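PDB 6R5T: periplasmic beta-glucosidase from Pseudomonas aeruginosa, which probably hydrolyses terminal, non-reducing beta-D-glucosyl residues and releases beta-D-glucose, as a periplasmic member of glycoside hydrolase family 3. Local coordinates for residues L119-T130 and I171-G182. The protein carries 1 engineered substitution. Residues are numbered along the deposited sequence; the frame is centred on the assembly and turned at random. Where two conformers were deposited one is given.
Sequences LDMSFSPMVDIT and IMAAVKHFALYG. With BGC (beta-D-glucopyranose), chain C.
Lys176 and His177 of strand 172-178, together with Phe123 just beyond strand 121-122, line the sugar pocket at the C-terminal ends of two neighbouring barrel strands. The strands run parallel: Ser122 N donates to Met172 O (3.0 Å), and Ser122 O in turn receives Ala174 N. Beyond Ser122 the register slips by one residue, across the cis peptide before Pro125, and a single bridge at Met126 follows, with Lys176 N donating to Pro125 O and Val127 N to Lys176 O. Lys176 CG sits between the backbone N and the carbonyl carbon (chi1 70°), and the chain runs extended beyond it, which carries NZ up to Phe123 O at 2.8 Å. Lys176 NZ also donates to glucose O1 at 2.8 Å and to glucose O2, three acceptors that fix its place. Asp128 grips His177 twice, at the ring edge and at the backbone: OD2 takes ND1 at 2.8 Å through its syn lone pair, almost in the ring plane, while OD1 takes the backbone His177 N at 2.9 Å and a further bond from Tyr208. Lys176 CG lies over one ring face and Tyr181 CE2 over the other; these contacts and the ND1 bond fix the ring's rotation, and His177 NE2 lies 2.7 Å from glucose O1; either atom could donate. Asp79, Arg137 and Glu486 also bind this sugar. On the side away from it, Val127 CG2 meets Val175 CG2 at 3.6 Å, with helix 146-161 packed against Val127. The arrangement is that of a TIM barrel, whose active site lies at the C-terminal ends of the strands, here in the N-terminal domain of a family 3 glycosidase.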
ATOM      1  N   LEU A 119      36.701 -16.077   3.365  1.00 15.51           N
ATOM      2  CA  LEU A 119      35.674 -15.236   4.027  1.00 15.66           C
ATOM      3  C   LEU A 119      35.250 -15.754   5.397  1.00 15.27           C
ATOM      4  O   LEU A 119      35.103 -16.957   5.610  1.00 16.28           O
ATOM      5  CB  LEU A 119      34.457 -15.155   3.093  1.00 15.47           C
ATOM      6  CG  LEU A 119      34.742 -14.338   1.839  1.00 15.31           C
ATOM      7  CD1 LEU A 119      33.727 -14.693   0.745  1.00 18.07           C
ATOM      8  CD2 LEU A 119      34.791 -12.831   2.123  1.00 15.60           C
ATOM      9  N   ASP A 120      34.948 -14.827   6.322  1.00 13.74           N
ATOM     10  CA  ASP A 120      34.530 -15.132   7.693  1.00 14.54           C
ATOM     11  C   ASP A 120      33.039 -14.870   7.910  1.00 14.87           C
ATOM     12  O   ASP A 120      32.525 -15.301   8.927  1.00 15.98           O
ATOM     13  CB  ASP A 120      35.235 -14.229   8.699  1.00 15.87           C
ATOM     14  CG  ASP A 120      36.745 -14.212   8.598  1.00 17.75           C
ATOM     15  OD1 ASP A 120      37.332 -15.318   8.772  1.00 18.62           O
ATOM     16  OD2 ASP A 120      37.308 -13.166   8.219  1.00 18.36           O
ATOM     17  N   MET A 121      32.401 -14.085   7.037  1.00 14.87           N
ATOM     18  CA  MET A 121      31.049 -13.554   7.333  1.00 14.96           C
ATOM     19  C   MET A 121      30.273 -13.356   6.027  1.00 13.96           C
ATOM     20  O   MET A 121      30.831 -12.911   5.027  1.00 14.65           O
ATOM     21  CB  MET A 121      31.135 -12.240   8.093  1.00 14.89           C
ATOM     22  CG  MET A 121      29.755 -11.609   8.319  1.00 16.21           C
ATOM     23  SD  MET A 121      29.856  -9.954   9.073  1.00 17.42           S
ATOM     24  CE  MET A 121      30.338 -10.402  10.720  1.00 19.16           C
ATOM     25  N   SER A 122      28.997 -13.697   6.075  1.00 12.94           N
ATOM     26  CA  SER A 122      28.062 -13.295   5.010  1.00 14.64           C
ATOM     27  C   SER A 122      27.031 -12.321   5.564  1.00 13.00           C
ATOM     28  O   SER A 122      26.484 -12.550   6.639  1.00 13.72           O
ATOM     29  CB  SER A 122      27.378 -14.478   4.386  1.00 15.77           C
ATOM     30  OG  SER A 122      26.524 -14.007   3.320  1.00 16.55           O
ATOM     31  N   PHE A 123      26.685 -11.352   4.723  1.00 15.20           N
ATOM     32  CA  PHE A 123      25.502 -10.500   4.982  1.00 13.63           C
ATOM     33  C   PHE A 123      24.275 -11.280   4.501  1.00 14.15           C
ATOM     34  O   PHE A 123      23.781 -11.038   3.397  1.00 15.67           O
ATOM     35  CB  PHE A 123      25.687  -9.187   4.255  1.00 16.21           C
ATOM     36  CG  PHE A 123      26.925  -8.413   4.640  1.00 18.01           C
ATOM     37  CD1 PHE A 123      27.286  -8.228   5.958  1.00 17.82           C
ATOM     38  CD2 PHE A 123      27.699  -7.848   3.660  1.00 18.13           C
ATOM     39  CE1 PHE A 123      28.432  -7.499   6.256  1.00 17.02           C
ATOM     40  CE2 PHE A 123      28.839  -7.134   3.962  1.00 18.31           C
ATOM     41  CZ  PHE A 123      29.177  -6.953   5.263  1.00 16.34           C
ATOM     42  N   SER A 124      23.850 -12.214   5.301  1.00 15.03           N
ATOM     43  CA  SER A 124      22.807 -13.227   4.985  0.65 14.68           C
ATOM     44  C   SER A 124      22.491 -13.925   6.299  1.00 15.10           C
ATOM     45  O   SER A 124      23.366 -13.988   7.150  1.00 15.33           O
ATOM     46  CB  SER A 124      23.338 -14.185   3.936  0.65 15.74           C
ATOM     47  OG  SER A 124      22.400 -15.183   3.496  0.65 16.99           O
ATOM     48  N   PRO A 125      21.286 -14.470   6.525  1.00 13.97           N
ATOM     49  CA  PRO A 125      20.170 -14.471   5.565  1.00 13.63           C
ATOM     50  C   PRO A 125      19.401 -13.135   5.555  1.00 13.67           C
ATOM     51  O   PRO A 125      19.351 -12.418   6.528  1.00 14.13           O
ATOM     52  CB  PRO A 125      19.282 -15.563   6.128  1.00 14.71           C
ATOM     53  CG  PRO A 125      19.492 -15.501   7.609  1.00 14.35           C
ATOM     54  CD  PRO A 125      20.967 -15.205   7.742  1.00 14.62           C
ATOM     55  N   MET A 126      18.786 -12.856   4.417  1.00 14.46           N
ATOM     56  CA  MET A 126      17.752 -11.817   4.307  1.00 13.55           C
ATOM     57  C   MET A 126      16.422 -12.426   4.694  1.00 13.50           C
ATOM     58  O   MET A 126      16.024 -13.398   4.074  1.00 16.97           O
ATOM     59  CB  MET A 126      17.739 -11.287   2.864  1.00 13.71           C
ATOM     60  CG  MET A 126      16.829 -10.082   2.642  1.00 14.96           C
ATOM     61  SD  MET A 126      15.123 -10.566   2.432  1.00 16.27           S
ATOM     62  CE  MET A 126      14.489  -9.149   1.504  1.00 18.51           C
ATOM     63  N   VAL A 127      15.785 -11.894   5.721  1.00 13.13           N
ATOM     64  CA  VAL A 127      14.561 -12.482   6.315  1.00 13.10           C
ATOM     65  C   VAL A 127      13.439 -11.465   6.416  1.00 13.10           C
ATOM     66  O   VAL A 127      12.537 -11.641   7.269  1.00 15.26           O
ATOM     67  CB  VAL A 127      14.909 -13.107   7.669  1.00 13.52           C
ATOM     68  CG1 VAL A 127      16.013 -14.146   7.477  1.00 15.51           C
ATOM     69  CG2 VAL A 127      15.316 -12.116   8.742  1.00 13.18           C
ATOM     70  N   ASP A 128      13.447 -10.470   5.541  1.00 13.40           N
ATOM     71  CA  ASP A 128      12.373  -9.464   5.516  1.00 11.78           C
ATOM     72  C   ASP A 128      11.103 -10.100   4.941  1.00 12.06           C
ATOM     73  O   ASP A 128      11.173 -10.699   3.877  1.00 14.64           O
ATOM     74  CB  ASP A 128      12.795  -8.264   4.702  1.00 12.83           C
ATOM     75  CG  ASP A 128      14.151  -7.688   5.057  1.00 15.37           C
ATOM     76  OD1 ASP A 128      14.423  -7.601   6.248  1.00 14.51           O
ATOM     77  OD2 ASP A 128      14.863  -7.322   4.143  1.00 16.17           O
ATOM     78  N   ILE A 129       9.961  -9.998   5.639  1.00 12.89           N
ATOM     79  CA  ILE A 129       8.649 -10.403   5.095  1.00 12.89           C
ATOM     80  C   ILE A 129       8.325  -9.503   3.915  1.00 11.84           C
ATOM     81  O   ILE A 129       8.449  -8.264   4.008  1.00 13.10           O
ATOM     82  CB  ILE A 129       7.606 -10.267   6.221  1.00 15.19           C
ATOM     83  CG1 ILE A 129       7.920 -11.295   7.302  1.00 18.18           C
ATOM     84  CG2 ILE A 129       6.180 -10.364   5.757  1.00 16.35           C
ATOM     85  CD1 ILE A 129       7.794 -12.705   6.857  1.00 16.25           C
ATOM     86  N   THR A 130       7.782 -10.101   2.852  1.00 12.60           N
ATOM     87  CA  THR A 130       7.394  -9.341   1.642  1.00 10.93           C
ATOM     88  C   THR A 130       5.944  -9.629   1.242  1.00 13.19           C
ATOM     89  O   THR A 130       5.615 -10.752   0.930  1.00 12.61           O
ATOM     90  CB  THR A 130       8.321  -9.613   0.466  1.00 12.01           C
ATOM     91  OG1 THR A 130       8.317 -11.020   0.196  1.00 12.09           O
ATOM     92  CG2 THR A 130       9.722  -9.117   0.793  1.00 12.87           C
ATOM     93  N   ILE A 171      31.028 -19.763   8.609  1.00 15.79           N
ATOM     94  CA  ILE A 171      31.043 -18.289   8.493  1.00 15.57           C
ATOM     95  C   ILE A 171      30.020 -17.764   9.484  1.00 14.61           C
ATOM     96  O   ILE A 171      29.003 -18.453   9.806  1.00 15.63           O
ATOM     97  CB  ILE A 171      30.773 -17.774   7.076  1.00 14.91           C
ATOM     98  CG1 ILE A 171      29.337 -18.116   6.616  1.00 16.06           C
ATOM     99  CG2 ILE A 171      31.841 -18.276   6.121  1.00 16.96           C
ATOM    100  CD1 ILE A 171      29.009 -17.667   5.218  1.00 16.28           C
ATOM    101  N   MET A 172      30.192 -16.522   9.889  1.00 13.77           N
ATOM    102  CA  MET A 172      29.210 -15.842  10.748  1.00 13.07           C
ATOM    103  C   MET A 172      28.074 -15.299   9.874  1.00 13.20           C
ATOM    104  O   MET A 172      28.322 -14.813   8.764  1.00 13.98           O
ATOM    105  CB  MET A 172      29.856 -14.665  11.484  1.00 15.25           C
ATOM    106  CG  MET A 172      28.897 -13.914  12.332  1.00 15.42           C
ATOM    107  SD  MET A 172      29.719 -12.678  13.432  1.00 17.37           S
ATOM    108  CE  MET A 172      30.572 -13.798  14.541  1.00 17.47           C
ATOM    109  N   ALA A 173      26.854 -15.425  10.364  1.00 13.22           N
ATOM    110  CA  ALA A 173      25.646 -14.895   9.686  1.00 13.46           C
ATOM    111  C   ALA A 173      25.439 -13.469  10.229  1.00 13.85           C
ATOM    112  O   ALA A 173      25.400 -13.275  11.453  1.00 15.87           O
ATOM    113  CB  ALA A 173      24.442 -15.726   9.997  1.00 13.98           C
ATOM    114  N   ALA A 174      25.281 -12.504   9.349  1.00 13.42           N
ATOM    115  CA  ALA A 174      24.808 -11.153   9.661  1.00 13.69           C
ATOM    116  C   ALA A 174      23.384 -11.057   9.067  1.00 13.23           C
ATOM    117  O   ALA A 174      23.251 -10.758   7.909  1.00 13.71           O
ATOM    118  CB  ALA A 174      25.744 -10.099   9.107  1.00 15.33           C
ATOM    119  N   VAL A 175      22.404 -11.357   9.902  1.00 12.46           N
ATOM    120  CA  VAL A 175      20.972 -11.377   9.500  1.00 12.28           C
ATOM    121  C   VAL A 175      20.594  -9.951   9.079  1.00 12.69           C
ATOM    122  O   VAL A 175      21.033  -8.955   9.684  1.00 13.31           O
ATOM    123  CB  VAL A 175      20.048 -11.945  10.575  1.00 13.61           C
ATOM    124  CG1 VAL A 175      20.069 -11.172  11.880  1.00 13.05           C
ATOM    125  CG2 VAL A 175      18.633 -12.075  10.034  1.00 13.26           C
ATOM    126  N   LYS A 176      19.758  -9.861   8.041  1.00 12.04           N
ATOM    127  CA  LYS A 176      19.410  -8.517   7.476  1.00 12.64           C
ATOM    128  C   LYS A 176      17.951  -8.584   6.988  1.00 12.96           C
ATOM    129  O   LYS A 176      17.425  -9.683   6.820  1.00 11.89           O
ATOM    130  CB  LYS A 176      20.388  -8.154   6.362  1.00 12.31           C
ATOM    131  CG  LYS A 176      20.280  -8.955   5.077  1.00 13.51           C
ATOM    132  CD  LYS A 176      21.403  -8.668   4.116  1.00 14.37           C
ATOM    133  CE  LYS A 176      21.265  -9.315   2.775  1.00 16.43           C
ATOM    134  NZ  LYS A 176      22.477  -9.041   1.962  1.00 18.44           N
ATOM    135  N   HIS A 177      17.295  -7.450   6.788  1.00 12.20           N
ATOM    136  CA  HIS A 177      17.727  -6.082   7.032  1.00 12.01           C
ATOM    137  C   HIS A 177      16.908  -5.572   8.223  1.00 13.01           C
ATOM    138  O   HIS A 177      15.694  -5.426   8.094  1.00 13.52           O
ATOM    139  CB  HIS A 177      17.493  -5.207   5.808  1.00 12.89           C
ATOM    140  CG  HIS A 177      18.176  -5.660   4.569  1.00 12.90           C
ATOM    141  ND1 HIS A 177      17.550  -6.503   3.669  1.00 14.35           N
ATOM    142  CD2 HIS A 177      19.386  -5.332   4.053  1.00 13.32           C
ATOM    143  CE1 HIS A 177      18.398  -6.665   2.648  1.00 13.27           C
ATOM    144  NE2 HIS A 177      19.498  -6.007   2.863  1.00 14.56           N
ATOM    145  N   PHE A 178      17.524  -5.356   9.381  1.00 12.21           N
ATOM    146  CA  PHE A 178      16.773  -5.089  10.631  1.00 12.10           C
ATOM    147  C   PHE A 178      16.416  -3.614  10.608  1.00 11.90           C
ATOM    148  O   PHE A 178      17.319  -2.770  10.779  1.00 12.99           O
ATOM    149  CB  PHE A 178      17.679  -5.465  11.800  1.00 12.80           C
ATOM    150  CG  PHE A 178      16.990  -5.472  13.127  1.00 13.14           C
ATOM    151  CD1 PHE A 178      15.942  -6.321  13.371  1.00 13.82           C
ATOM    152  CD2 PHE A 178      17.450  -4.669  14.165  1.00 13.49           C
ATOM    153  CE1 PHE A 178      15.344  -6.374  14.623  1.00 13.93           C
ATOM    154  CE2 PHE A 178      16.817  -4.675  15.404  1.00 14.64           C
ATOM    155  CZ  PHE A 178      15.761  -5.541  15.640  1.00 14.72           C
ATOM    156  N   ALA A 179      15.132  -3.230  10.385  1.00 11.44           N
ATOM    157  CA  ALA A 179      13.989  -4.125  10.257  1.00 11.35           C
ATOM    158  C   ALA A 179      12.956  -3.496   9.322  1.00 11.17           C
ATOM    159  O   ALA A 179      12.919  -2.282   9.165  1.00 12.28           O
ATOM    160  CB  ALA A 179      13.352  -4.364  11.614  1.00 13.80           C
ATOM    161  N   LEU A 180      12.062  -4.376   8.835  1.00 12.32           N
ATOM    162  CA  LEU A 180      10.791  -4.032   8.156  1.00 11.75           C
ATOM    163  C   LEU A 180      11.023  -3.551   6.722  1.00 12.85           C
ATOM    164  O   LEU A 180      10.091  -2.998   6.119  1.00 13.14           O
ATOM    165  CB  LEU A 180      10.019  -2.952   8.924  1.00 12.36           C
ATOM    166  CG  LEU A 180       9.873  -3.103  10.434  1.00 13.37           C
ATOM    167  CD1 LEU A 180       8.928  -2.044  10.961  1.00 11.89           C
ATOM    168  CD2 LEU A 180       9.447  -4.494  10.839  1.00 13.04           C
ATOM    169  N   TYR A 181      12.220  -3.750   6.192  1.00 13.12           N
ATOM    170  CA  TYR A 181      12.662  -3.135   4.926  1.00 12.70           C
ATOM    171  C   TYR A 181      11.718  -3.492   3.764  1.00 11.34           C
ATOM    172  O   TYR A 181      11.478  -2.660   2.885  1.00 12.90           O
ATOM    173  CB  TYR A 181      14.092  -3.601   4.706  1.00 12.61           C
ATOM    174  CG  TYR A 181      14.808  -3.086   3.492  1.00 12.26           C
ATOM    175  CD1 TYR A 181      14.727  -1.790   3.038  1.00 13.54           C
ATOM    176  CD2 TYR A 181      15.646  -3.955   2.833  1.00 13.18           C
ATOM    177  CE1 TYR A 181      15.412  -1.397   1.883  1.00 14.01           C
ATOM    178  CE2 TYR A 181      16.382  -3.570   1.737  1.00 12.59           C
ATOM    179  CZ  TYR A 181      16.237  -2.297   1.237  1.00 13.95           C
ATOM    180  OH  TYR A 181      16.957  -1.952   0.117  1.00 16.06           O
ATOM    181  N   GLY A 182      11.165  -4.673   3.783  1.00 11.19           N
ATOM    182  CA  GLY A 182      10.297  -5.157   2.690  1.00 11.93           C
ATOM    183  C   GLY A 182       8.897  -4.579   2.710  1.00 13.87           C
ATOM    184  O   GLY A 182       8.094  -4.909   1.809  1.00 13.13           O
TER
HETATM  185  C2  BGC C   1      24.075  -5.772   1.383  1.00 24.31           C
HETATM  186  C3  BGC C   1      25.078  -4.601   1.349  1.00 26.51           C
HETATM  187  C4  BGC C   1      24.628  -3.692   0.173  1.00 26.68           C
HETATM  188  C5  BGC C   1      23.208  -3.204   0.514  1.00 26.59           C
HETATM  189  C6  BGC C   1      22.604  -2.347  -0.576  1.00 26.36           C
HETATM  190  C1  BGC C   1      22.658  -5.215   1.559  1.00 23.39           C
HETATM  191  O1  BGC C   1      21.832  -6.333   1.457  1.00 21.73           O
HETATM  192  O2  BGC C   1      24.310  -6.714   2.423  1.00 23.90           O
HETATM  193  O3  BGC C   1      26.391  -5.124   1.065  1.00 27.70           O
HETATM  194  O4  BGC C   1      25.533  -2.578   0.114  1.00 27.37           O
HETATM  195  O5  BGC C   1      22.350  -4.306   0.505  1.00 23.06           O
HETATM  196  O6  BGC C   1      21.302  -1.901  -0.177  1.00 24.20           O
HETATM  197  O   HOH W   1       9.943  -6.588   5.666  1.00 13.08           O